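Local coordinates for putative TetR-family transcriptional regulator (Bordetella parapertussis 12822, PDB 3CCY), which probably binds operator DNA through a helix-turn-helix motif and regulates transcription, most likely as a repressor, as other TetR-family proteins do, at residues Pro87-Leu99 against Pro182-Asp195. Sequence-based numbering, arbitrary orientation. Where two conformers were deposited one is given.
Sequences PKTRFLQIVKLFL and PDALAERTVQLFLD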
ATOM      1  N   PRO A  87       3.313  18.916  20.749  1.00 48.45           N
ATOM      2  CA  PRO A  87       2.957  17.656  20.079  1.00 47.07           C
ATOM      3  C   PRO A  87       2.198  17.791  18.746  1.00 45.89           C
ATOM      4  O   PRO A  87       2.472  17.017  17.833  1.00 45.13           O
ATOM      5  CB  PRO A  87       2.130  16.909  21.136  1.00 46.86           C
ATOM      6  CG  PRO A  87       2.645  17.432  22.440  1.00 46.98           C
ATOM      7  CD  PRO A  87       2.889  18.912  22.163  1.00 48.17           C
ATOM      8  N   LYS A  88       1.259  18.732  18.609  1.00 44.96           N
ATOM      9  CA  LYS A  88       0.475  18.768  17.359  1.00 44.53           C
ATOM     10  C   LYS A  88       1.349  19.211  16.190  1.00 43.06           C
ATOM     11  O   LYS A  88       1.233  18.665  15.080  1.00 42.62           O
ATOM     12  CB  LYS A  88      -0.826  19.590  17.444  1.00 45.09           C
ATOM     13  CG  LYS A  88      -1.855  19.196  16.323  1.00 47.43           C
ATOM     14  CD  LYS A  88      -3.332  19.618  16.591  1.00 46.58           C
ATOM     15  CE  LYS A  88      -4.162  19.576  15.280  1.00 48.88           C
ATOM     16  NZ  LYS A  88      -5.682  19.407  15.441  1.00 48.83           N
ATOM     17  N   THR A  89       2.250  20.147  16.467  1.00 40.97           N
ATOM     18  CA  THR A  89       3.204  20.615  15.461  1.00 40.38           C
ATOM     19  C   THR A  89       4.168  19.511  15.024  1.00 39.01           C
ATOM     20  O   THR A  89       4.365  19.337  13.825  1.00 36.91           O
ATOM     21  CB  THR A  89       3.964  21.865  15.973  1.00 41.28           C
ATOM     22  OG1 THR A  89       3.015  22.940  16.099  1.00 43.07           O
ATOM     23  CG2 THR A  89       5.094  22.300  15.012  1.00 41.02           C
ATOM     24  N   ARG A  90       4.779  18.806  16.001  1.00 38.12           N
ATOM     25  CA  ARG A  90       5.737  17.722  15.724  1.00 36.50           C
ATOM     26  C   ARG A  90       5.108  16.688  14.834  1.00 34.92           C
ATOM     27  O   ARG A  90       5.759  16.206  13.909  1.00 35.03           O
ATOM     28  CB  ARG A  90       6.265  17.066  17.010  1.00 36.79           C
ATOM     29  CG  ARG A  90       7.358  17.914  17.758  1.00 39.37           C
ATOM     30  CD  ARG A  90       8.206  17.082  18.770  1.00 38.57           C
ATOM     31  NE  ARG A  90       7.346  16.346  19.681  1.00 41.68           N
ATOM     32  CZ  ARG A  90       6.922  16.785  20.866  1.00 38.16           C
ATOM     33  NH1 ARG A  90       7.301  17.956  21.336  1.00 36.34           N
ATOM     34  NH2 ARG A  90       6.111  16.021  21.577  1.00 38.30           N
ATOM     35  N   PHE A  91       3.845  16.328  15.107  1.00 33.97           N
ATOM     36  CA  PHE A  91       3.154  15.317  14.328  1.00 33.20           C
ATOM     37  C   PHE A  91       2.997  15.780  12.876  1.00 33.19           C
ATOM     38  O   PHE A  91       3.341  15.036  11.952  1.00 32.33           O
ATOM     39  CB  PHE A  91       1.783  14.913  14.915  1.00 34.02           C
ATOM     40  CG  PHE A  91       1.051  13.865  14.089  1.00 35.66           C
ATOM     41  CD1 PHE A  91       1.550  12.564  13.962  1.00 38.19           C
ATOM     42  CD2 PHE A  91      -0.137  14.175  13.431  1.00 33.38           C
ATOM     43  CE1 PHE A  91       0.872  11.611  13.176  1.00 37.19           C
ATOM     44  CE2 PHE A  91      -0.812  13.253  12.645  1.00 36.59           C
ATOM     45  CZ  PHE A  91      -0.306  11.948  12.506  1.00 36.40           C
ATOM     46  N   LEU A  92       2.488  16.998  12.685  1.00 33.04           N
ATOM     47  CA  LEU A  92       2.296  17.554  11.328  1.00 33.09           C
ATOM     48  C   LEU A  92       3.663  17.659  10.595  1.00 33.70           C
ATOM     49  O   LEU A  92       3.742  17.357   9.416  1.00 32.70           O
ATOM     50  CB  LEU A  92       1.619  18.951  11.391  1.00 33.44           C
ATOM     51  CG  LEU A  92       1.544  19.697  10.051  1.00 33.00           C
ATOM     52  CD1 LEU A  92       0.768  18.895   9.016  1.00 28.62           C
ATOM     53  CD2 LEU A  92       0.996  21.150  10.181  1.00 33.60           C
ATOM     54  N   GLN A  93       4.717  18.060  11.313  1.00 32.79           N
ATOM     55  CA  GLN A  93       6.053  18.120  10.718  1.00 34.28           C
ATOM     56  C   GLN A  93       6.586  16.744  10.279  1.00 33.77           C
ATOM     57  O   GLN A  93       7.243  16.609   9.239  1.00 33.37           O
ATOM     58  CB  GLN A  93       7.042  18.869  11.627  1.00 33.05           C
ATOM     59  CG  GLN A  93       6.856  20.388  11.625  1.00 34.78           C
ATOM     60  CD  GLN A  93       7.755  21.115  12.632  1.00 37.41           C
ATOM     61  OE1 GLN A  93       7.949  22.341  12.535  1.00 42.50           O
ATOM     62  NE2 GLN A  93       8.315  20.379  13.587  1.00 40.39           N
ATOM     63  N   ILE A  94       6.307  15.709  11.066  1.00 33.58           N
ATOM     64  CA  ILE A  94       6.658  14.363  10.666  1.00 33.48           C
ATOM     65  C   ILE A  94       5.935  13.957   9.380  1.00 33.23           C
ATOM     66  O   ILE A  94       6.539  13.395   8.475  1.00 32.82           O
ATOM     67  CB  ILE A  94       6.315  13.309  11.787  1.00 34.85           C
ATOM     68  CG1 ILE A  94       7.257  13.467  12.969  1.00 33.99           C
ATOM     69  CG2 ILE A  94       6.269  11.858  11.188  1.00 33.86           C
ATOM     70  CD1 ILE A  94       6.760  12.697  14.226  1.00 37.49           C
ATOM     71  N   VAL A  95       4.641  14.234   9.278  1.00 32.09           N
ATOM     72  CA  VAL A  95       3.932  13.824   8.062  1.00 32.95           C
ATOM     73  C   VAL A  95       4.476  14.607   6.818  1.00 31.62           C
ATOM     74  O   VAL A  95       4.626  14.051   5.747  1.00 29.67           O
ATOM     75  CB  VAL A  95       2.399  14.033   8.202  1.00 31.13           C
ATOM     76  CG1 VAL A  95       1.646  13.606   6.891  1.00 33.51           C
ATOM     77  CG2 VAL A  95       1.886  13.251   9.430  1.00 36.30           C
ATOM     78  N   LYS A  96       4.743  15.893   6.998  1.00 30.32           N
ATOM     79  CA  LYS A  96       5.276  16.753   5.921  1.00 30.66           C
ATOM     80  C   LYS A  96       6.639  16.212   5.501  1.00 30.89           C
ATOM     81  O   LYS A  96       6.953  16.191   4.318  1.00 30.62           O
ATOM     82  CB  LYS A  96       5.457  18.170   6.426  1.00 30.04           C
ATOM     83  CG  LYS A  96       4.198  18.997   6.471  1.00 29.62           C
ATOM     84  CD  LYS A  96       4.503  20.479   6.829  1.00 31.28           C
ATOM     85  CE  LYS A  96       3.135  21.210   6.761  1.00 33.89           C
ATOM     86  NZ  LYS A  96       3.262  22.632   6.932  1.00 36.92           N
ATOM     87  N   LEU A  97       7.432  15.751   6.468  1.00 31.52           N
ATOM     88  CA  LEU A  97       8.742  15.137   6.144  1.00 32.56           C
ATOM     89  C   LEU A  97       8.593  13.897   5.248  1.00 33.15           C
ATOM     90  O   LEU A  97       9.307  13.760   4.237  1.00 30.92           O
ATOM     91  CB  LEU A  97       9.520  14.778   7.417  1.00 32.04           C
ATOM     92  CG  LEU A  97      10.734  13.869   7.291  1.00 32.75           C
ATOM     93  CD1 LEU A  97      11.835  14.666   6.591  1.00 29.96           C
ATOM     94  CD2 LEU A  97      11.202  13.372   8.677  1.00 32.40           C
ATOM     95  N   PHE A  98       7.681  12.997   5.625  1.00 34.32           N
ATOM     96  CA  PHE A  98       7.519  11.756   4.849  1.00 36.34           C
ATOM     97  C   PHE A  98       7.107  12.057   3.421  1.00 35.97           C
ATOM     98  O   PHE A  98       7.630  11.455   2.465  1.00 36.46           O
ATOM     99  CB  PHE A  98       6.582  10.733   5.549  1.00 37.85           C
ATOM    100  CG  PHE A  98       7.118  10.213   6.876  1.00 41.01           C
ATOM    101  CD1 PHE A  98       8.391  10.539   7.309  1.00 46.46           C
ATOM    102  CD2 PHE A  98       6.369   9.376   7.671  1.00 46.89           C
ATOM    103  CE1 PHE A  98       8.880  10.057   8.519  1.00 48.36           C
ATOM    104  CE2 PHE A  98       6.868   8.884   8.893  1.00 45.06           C
ATOM    105  CZ  PHE A  98       8.111   9.216   9.304  1.00 44.45           C
ATOM    106  N   LEU A  99       6.207  13.018   3.250  1.00 36.16           N
ATOM    107  CA  LEU A  99       5.748  13.371   1.916  1.00 36.28           C
ATOM    108  C   LEU A  99       6.767  14.169   1.135  1.00 36.31           C
ATOM    109  O   LEU A  99       6.813  14.091  -0.088  1.00 36.47           O
ATOM    110  CB  LEU A  99       4.368  14.058   1.959  1.00 37.47           C
ATOM    111  CG  LEU A  99       3.245  13.113   2.408  1.00 37.99           C
ATOM    112  CD1 LEU A  99       1.934  13.848   2.390  1.00 38.92           C
ATOM    113  CD2 LEU A  99       3.135  11.843   1.528  1.00 41.33           C
ATOM    114  N   PRO A 182       3.073  18.447  -1.952  1.00 32.04           N
ATOM    115  CA  PRO A 182       3.360  17.613  -0.768  1.00 31.68           C
ATOM    116  C   PRO A 182       2.945  18.215   0.581  1.00 31.25           C
ATOM    117  O   PRO A 182       2.318  17.497   1.380  1.00 30.56           O
ATOM    118  CB  PRO A 182       4.879  17.347  -0.868  1.00 31.64           C
ATOM    119  CG  PRO A 182       5.104  17.302  -2.354  1.00 32.27           C
ATOM    120  CD  PRO A 182       4.234  18.498  -2.865  1.00 32.00           C
ATOM    121  N   ASP A 183       3.191  19.514   0.802  1.00 29.92           N
ATOM    122  CA  ASP A 183       2.770  20.160   2.061  1.00 31.10           C
ATOM    123  C   ASP A 183       1.241  20.224   2.201  1.00 30.63           C
ATOM    124  O   ASP A 183       0.726  19.953   3.263  1.00 31.85           O
ATOM    125  CB  ASP A 183       3.341  21.576   2.234  1.00 31.14           C
ATOM    126  CG  ASP A 183       4.518  21.625   3.186  1.00 35.60           C
ATOM    127  OD1 ASP A 183       5.261  20.588   3.363  1.00 34.37           O
ATOM    128  OD2 ASP A 183       4.700  22.732   3.739  1.00 39.80           O
ATOM    129  N   ALA A 184       0.539  20.613   1.145  1.00 29.49           N
ATOM    130  CA  ALA A 184      -0.938  20.587   1.115  1.00 29.66           C
ATOM    131  C   ALA A 184      -1.477  19.172   1.406  1.00 29.22           C
ATOM    132  O   ALA A 184      -2.419  18.997   2.192  1.00 29.57           O
ATOM    133  CB  ALA A 184      -1.470  21.137  -0.250  1.00 29.95           C
ATOM    134  N   LEU A 185      -0.869  18.150   0.811  1.00 29.39           N
ATOM    135  CA  LEU A 185      -1.362  16.784   1.035  1.00 30.18           C
ATOM    136  C   LEU A 185      -1.172  16.397   2.524  1.00 29.82           C
ATOM    137  O   LEU A 185      -2.053  15.759   3.143  1.00 29.62           O
ATOM    138  CB  LEU A 185      -0.674  15.784   0.079  1.00 29.53           C
ATOM    139  CG  LEU A 185      -1.022  14.316   0.320  1.00 32.70           C
ATOM    140  CD1 LEU A 185      -2.518  14.097   0.077  1.00 29.31           C
ATOM    141  CD2 LEU A 185      -0.198  13.381  -0.627  1.00 30.32           C
ATOM    142  N   ALA A 186      -0.030  16.789   3.091  1.00 29.38           N
ATOM    143  CA  ALA A 186       0.317  16.480   4.474  1.00 28.25           C
ATOM    144  C   ALA A 186      -0.671  17.147   5.421  1.00 29.12           C
ATOM    145  O   ALA A 186      -1.186  16.474   6.324  1.00 27.09           O
ATOM    146  CB  ALA A 186       1.790  16.959   4.824  1.00 28.77           C
ATOM    147  N   GLU A 187      -0.929  18.448   5.210  1.00 29.28           N
ATOM    148  CA  GLU A 187      -1.914  19.206   6.021  1.00 30.64           C
ATOM    149  C   GLU A 187      -3.296  18.604   5.992  1.00 31.50           C
ATOM    150  O   GLU A 187      -3.960  18.488   7.037  1.00 29.54           O
ATOM    151  CB  GLU A 187      -1.948  20.680   5.626  1.00 31.28           C
ATOM    152  CG  GLU A 187      -0.594  21.317   5.954  1.00 36.17           C
ATOM    153  CD  GLU A 187      -0.429  22.773   5.578  1.00 44.74           C
ATOM    154  OE1 GLU A 187      -1.112  23.227   4.631  1.00 49.56           O
ATOM    155  OE2 GLU A 187       0.425  23.454   6.225  1.00 45.97           O
ATOM    156  N   ARG A 188      -3.726  18.233   4.782  1.00 31.04           N
ATOM    157  CA  ARG A 188      -4.989  17.531   4.565  1.00 32.00           C
ATOM    158  C   ARG A 188      -5.044  16.184   5.301  1.00 31.95           C
ATOM    159  O   ARG A 188      -6.030  15.892   5.969  1.00 32.61           O
ATOM    160  CB  ARG A 188      -5.173  17.227   3.082  1.00 31.15           C
ATOM    161  CG  ARG A 188      -6.612  16.675   2.732  1.00 35.05           C
ATOM    162  CD  ARG A 188      -7.591  17.790   2.869  1.00 36.90           C
ATOM    163  NE  ARG A 188      -8.910  17.500   2.300  1.00 40.91           N
ATOM    164  CZ  ARG A 188      -9.854  18.426   2.166  1.00 39.41           C
ATOM    165  NH1 ARG A 188      -9.594  19.672   2.541  1.00 39.90           N
ATOM    166  NH2 ARG A 188     -11.035  18.119   1.679  1.00 35.77           N
ATOM    167  N   THR A 189      -4.034  15.342   5.088  1.00 30.79           N
ATOM    168  CA  THR A 189      -3.890  14.042   5.786  1.00 31.96           C
ATOM    169  C   THR A 189      -4.016  14.175   7.327  1.00 31.48           C
ATOM    170  O   THR A 189      -4.769  13.448   7.988  1.00 30.34           O
ATOM    171  CB  THR A 189      -2.543  13.407   5.425  1.00 32.08           C
ATOM    172  OG1 THR A 189      -2.508  13.225   4.002  1.00 31.87           O
ATOM    173  CG2 THR A 189      -2.339  12.055   6.143  1.00 35.19           C
ATOM    174  N   VAL A 190      -3.309  15.130   7.881  1.00 30.80           N
ATOM    175  CA  VAL A 190      -3.406  15.400   9.314  1.00 31.31           C
ATOM    176  C   VAL A 190      -4.758  15.942   9.775  1.00 31.52           C
ATOM    177  O   VAL A 190      -5.284  15.475  10.797  1.00 30.69           O
ATOM    178  CB  VAL A 190      -2.268  16.351   9.754  1.00 32.51           C
ATOM    179  CG1 VAL A 190      -2.424  16.776  11.221  1.00 30.09           C
ATOM    180  CG2 VAL A 190      -0.925  15.654   9.560  1.00 30.14           C
ATOM    181  N   GLN A 191      -5.312  16.934   9.063  1.00 30.71           N
ATOM    182  CA  GLN A 191      -6.657  17.442   9.408  1.00 32.57           C
ATOM    183  C   GLN A 191      -7.683  16.264   9.411  1.00 31.15           C
ATOM    184  O   GLN A 191      -8.494  16.130  10.327  1.00 30.42           O
ATOM    185  CB  GLN A 191      -7.114  18.565   8.402  1.00 31.39           C
ATOM    186  CG  GLN A 191      -6.280  19.899   8.503  1.00 35.85           C
ATOM    187  CD  GLN A 191      -6.351  20.792   7.204  1.00 38.94           C
ATOM    188  OE1 GLN A 191      -7.164  20.534   6.269  1.00 44.48           O
ATOM    189  NE2 GLN A 191      -5.471  21.826   7.143  1.00 44.38           N
ATOM    190  N   LEU A 192      -7.662  15.447   8.353  1.00 29.98           N
ATOM    191  CA  LEU A 192      -8.588  14.323   8.227  0.50 29.81           C
ATOM    192  C   LEU A 192      -8.385  13.322   9.370  1.00 30.09           C
ATOM    193  O   LEU A 192      -9.365  12.946  10.064  1.00 30.34           O
ATOM    194  CB  LEU A 192      -8.396  13.612   6.875  0.50 29.18           C
ATOM    195  CG  LEU A 192      -8.862  14.296   5.578  0.50 28.11           C
ATOM    196  CD1 LEU A 192      -8.134  13.664   4.368  0.50 23.96           C
ATOM    197  CD2 LEU A 192     -10.374  14.134   5.395  0.50 25.50           C
ATOM    198  N   PHE A 193      -7.142  12.873   9.545  1.00 30.03           N
ATOM    199  CA  PHE A 193      -6.821  11.834  10.554  1.00 30.98           C
ATOM    200  C   PHE A 193      -7.134  12.319  11.980  1.00 31.95           C
ATOM    201  O   PHE A 193      -7.764  11.609  12.727  1.00 32.24           O
ATOM    202  CB  PHE A 193      -5.353  11.347  10.484  1.00 31.66           C
ATOM    203  CG  PHE A 193      -5.085  10.161  11.411  1.00 35.15           C
ATOM    204  CD1 PHE A 193      -5.567   8.899  11.091  1.00 38.78           C
ATOM    205  CD2 PHE A 193      -4.420  10.332  12.614  1.00 35.35           C
ATOM    206  CE1 PHE A 193      -5.369   7.800  11.952  1.00 38.89           C
ATOM    207  CE2 PHE A 193      -4.223   9.240  13.470  1.00 37.14           C
ATOM    208  CZ  PHE A 193      -4.705   7.989  13.126  1.00 35.49           C
ATOM    209  N   LEU A 194      -6.704  13.534  12.337  1.00 30.48           N
ATOM    210  CA  LEU A 194      -6.906  14.057  13.696  1.00 30.61           C
ATOM    211  C   LEU A 194      -8.325  14.547  13.990  1.00 29.03           C
ATOM    212  O   LEU A 194      -8.862  14.309  15.068  1.00 28.61           O
ATOM    213  CB  LEU A 194      -5.910  15.201  14.001  1.00 30.26           C
ATOM    214  CG  LEU A 194      -4.432  14.776  14.050  1.00 32.28           C
ATOM    215  CD1 LEU A 194      -3.616  15.930  14.609  1.00 31.90           C
ATOM    216  CD2 LEU A 194      -4.168  13.492  14.866  1.00 34.52           C
ATOM    217  N   ASP A 195      -8.919  15.253  13.040  1.00 29.46           N
ATOM    218  CA  ASP A 195     -10.193  15.927  13.306  1.00 31.22           C
ATOM    219  C   ASP A 195     -11.388  15.367  12.530  1.00 29.88           C
ATOM    220  O   ASP A 195     -12.560  15.648  12.871  1.00 27.98           O
ATOM    221  CB  ASP A 195     -10.020  17.447  13.122  1.00 33.18           C
ATOM    222  CG  ASP A 195      -9.104  18.053  14.209  1.00 38.75           C
ATOM    223  OD1 ASP A 195      -9.504  18.044  15.399  1.00 48.90           O
ATOM    224  OD2 ASP A 195      -7.984  18.496  13.901  1.00 47.47           O
TER
HETATM  225  O   HOH W   1       6.002  18.204   2.479  1.00 20.31           O
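Lys96, reaching across Ala186 toward Asp183 and Glu187, is a worked example of how one lysine can pack its methylenes against a helix while its ammonium group joins a salt-bridge network. Its CB lies near Asp183 OD1 and, more loosely, the methyl of Ala186, and Lys96 CG, anti to the carbonyl carbon (chi1 -80°), settles 3.6 Å from Ala186 CB. Lys96 CD then passes the Asp183 carboxylate, 3.5 Å from OD1, and CE comes near both Glu187 OE2 and Asp183 OD2. At the tip, Lys96 NZ donates to Glu187 OE2 at 3.0 Å, coming from above the carboxylate plane. The same Lys96 NZ makes a longer salt bridge to Asp183 OD2 at 3.5 Å. A water donates to both Asp183 OD1 and the backbone O of Lys96, tying the same aspartate to the opposing helix.

Beneath this network the core is apolar. Val190 CG2 touches both Leu92 CD1 and Val95 CG2, each at 3.7 Å, while Leu99 CD1 lies 3.6 Å from Leu185 CG near the start of 182-195. Toward the other end, Phe91 slides past Leu194, whose CD1 also meets the aliphatic end of Lys88. Lys88 NZ forms a hydrogen-bonded salt bridge to Asp195 OD2 at 2.9 Å, using the syn lone pair of that oxygen.

The short helical segments run roughly antiparallel, at 137° with axes 8.6 Å apart at closest approach, within the all-helical C-terminal domain of the TetR-like fold. Phe163 of helix 153-168 packs against Phe91, Val95 and Phe193, and helix 122-145 adds Leu142. Helix 182-195 also faces the second subunit, where Arg188 pairs with Asp159 of that chain, consistent with the helical dimer interface of TetR-family proteins.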